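PDB 4HWX: neutral proteinase inhibitor ScNPI from Streptomyces caespitosus, which probably inhibits peptidases of two classes, serine peptidases among them, as a homodimeric single-domain protein of the Streptomyces subtilisin inhibitor family. Local coordinates for residues A[9-14]-A[28-33]. Sequence-based numbering, arbitrary orientation.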
loop_
_atom_site.group_PDB
_atom_site.type_symbol
_atom_site.label_atom_id
_atom_site.label_comp_id
_atom_site.label_asym_id
_atom_site.label_seq_id
_atom_site.Cartn_x
_atom_site.Cartn_y
_atom_site.Cartn_z
ATOM N N MET A 9 0.917 5.209 -2.096
ATOM C CA MET A 9 1.799 4.167 -1.596
ATOM C C MET A 9 1.701 3.957 -0.109
ATOM O O MET A 9 1.348 4.868 0.643
ATOM C CB MET A 9 3.276 4.569 -1.903
ATOM C CG MET A 9 3.619 4.725 -3.407
ATOM S SD MET A 9 3.622 3.137 -4.274
ATOM C CE MET A 9 5.024 2.350 -3.482
ATOM N N VAL A 10 2.142 2.786 0.320
ATOM C CA VAL A 10 2.319 2.451 1.727
ATOM C C VAL A 10 3.739 1.879 1.856
ATOM O O VAL A 10 4.150 1.037 1.045
ATOM C CB VAL A 10 1.224 1.523 2.331
ATOM C CG1 VAL A 10 1.096 0.230 1.538
ATOM C CG2 VAL A 10 1.528 1.204 3.804
ATOM N N PHE A 11 4.491 2.379 2.835
ATOM C CA PHE A 11 5.839 1.911 3.146
ATOM C C PHE A 11 5.860 1.280 4.520
ATOM O O PHE A 11 5.267 1.826 5.438
ATOM C CB PHE A 11 6.853 3.066 3.088
ATOM C CG PHE A 11 6.810 3.793 1.765
ATOM C CD1 PHE A 11 7.388 3.235 0.630
ATOM C CD2 PHE A 11 6.150 5.013 1.645
ATOM C CE1 PHE A 11 7.301 3.880 -0.604
ATOM C CE2 PHE A 11 6.072 5.666 0.411
ATOM C CZ PHE A 11 6.674 5.107 -0.697
ATOM N N THR A 12 6.503 0.124 4.669
ATOM C CA THR A 12 6.587 -0.512 5.987
ATOM C C THR A 12 8.029 -0.962 6.261
ATOM O O THR A 12 8.849 -1.122 5.342
ATOM C CB THR A 12 5.597 -1.692 6.194
ATOM O OG1 THR A 12 6.161 -2.929 5.761
ATOM C CG2 THR A 12 4.190 -1.452 5.611
ATOM N N VAL A 13 8.319 -1.161 7.541
ATOM C CA VAL A 13 9.592 -1.696 8.019
ATOM C C VAL A 13 9.221 -2.889 8.899
ATOM O O VAL A 13 8.464 -2.743 9.867
ATOM C CB VAL A 13 10.466 -0.639 8.735
ATOM C CG1 VAL A 13 11.753 -1.259 9.251
ATOM C CG2 VAL A 13 10.766 0.547 7.832
ATOM N N ILE A 14 9.743 -4.068 8.529
ATOM C CA ILE A 14 9.440 -5.340 9.155
ATOM C C ILE A 14 10.644 -5.937 9.902
ATOM O O ILE A 14 11.761 -5.961 9.381
ATOM C CB ILE A 14 8.928 -6.318 8.047
ATOM C CG1 ILE A 14 7.681 -5.752 7.334
ATOM C CG2 ILE A 14 8.653 -7.709 8.618
ATOM C CD1 ILE A 14 7.276 -6.549 6.027
ATOM N N THR A 28 4.064 4.033 6.950
ATOM C CA THR A 28 3.522 5.332 6.543
ATOM C C THR A 28 2.737 5.235 5.238
ATOM O O THR A 28 2.991 4.349 4.415
ATOM C CB THR A 28 4.602 6.417 6.373
ATOM O OG1 THR A 28 5.572 5.976 5.428
ATOM C CG2 THR A 28 5.248 6.840 7.687
ATOM N N THR A 29 1.799 6.167 5.049
ATOM C CA THR A 29 1.055 6.325 3.797
ATOM C C THR A 29 1.636 7.533 3.067
ATOM O O THR A 29 2.186 8.443 3.705
ATOM C CB THR A 29 -0.443 6.525 4.012
ATOM O OG1 THR A 29 -0.625 7.742 4.751
ATOM C CG2 THR A 29 -1.140 5.311 4.669
ATOM N N LEU A 30 1.475 7.560 1.755
ATOM C CA LEU A 30 1.943 8.661 0.917
ATOM C C LEU A 30 1.114 8.772 -0.351
ATOM O O LEU A 30 0.861 7.783 -1.047
ATOM C CB LEU A 30 3.426 8.493 0.557
ATOM C CG LEU A 30 4.049 9.661 -0.231
ATOM C CD1 LEU A 30 4.195 10.892 0.635
ATOM C CD2 LEU A 30 5.398 9.277 -0.813
ATOM N N SER A 31 0.682 9.990 -0.635
ATOM C CA SER A 31 -0.057 10.313 -1.834
ATOM C C SER A 31 0.659 11.458 -2.496
ATOM O O SER A 31 1.078 12.374 -1.785
ATOM C CB SER A 31 -1.502 10.669 -1.504
ATOM O OG SER A 31 -2.150 11.123 -2.678
ATOM N N CYS A 32 0.876 11.380 -3.823
ATOM C CA CYS A 32 1.590 12.423 -4.577
ATOM C C CYS A 32 0.730 12.915 -5.723
ATOM O O CYS A 32 0.480 12.168 -6.674
ATOM C CB CYS A 32 2.951 11.931 -5.075
ATOM S SG CYS A 32 3.942 11.083 -3.815
ATOM N N ALA A 33 0.276 14.180 -5.624
ATOM C CA ALA A 33 -0.566 14.886 -6.612
ATOM C C ALA A 33 -0.398 16.413 -6.405
ATOM O O ALA A 33 0.745 16.843 -6.196
ATOM C CB ALA A 33 -2.025 14.449 -6.455
#
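Met-9 to Phe-11 pair with Leu-30 to Thr-28 as neighbouring antiparallel strands of a beta hairpin. Met-9 with Leu-30 and Phe-11 with Thr-28 are hydrogen-bonded pairs. Val-10 and Thr-29 form the non-hydrogen-bonded pair between them, with CA atoms 4.6 Å apart. The bond from Met-9 N to Leu-30 O is 2.8 Å long and nearly straight (167°). The return bond from Leu-30 N to Met-9 O is more bent (141°). CA-H...O contacts add to the ladder, Val-10 CA lying 3.4 Å from Thr-28 O.

Met-9, Phe-11, Thr-28 and Leu-30 lie on one face, though the end of Met-9 leads away from strand 28-32. Leu-30 chi2 (70°) puts CD2 at the ring edge, 3.9 Å from Phe-11 CE2. Thr-28 OG1 lies near the plane of the same ring, 3.9 Å from Phe-11 CD2. This buried hydroxyl has no hydrogen-bond partner in the model.

Leu-50 of helix 43-52 packs against both Phe-11 and Leu-30, and Cys-32 is disulfide-bonded to Cys-47 of that helix. On the other face, Val-10 and Thr-29 pack against Asp-82 and Leu-30 of the second subunit. Strand 77-82 continues the antiparallel sheet of this Streptomyces subtilisin inhibitor fold beside strand 8-15.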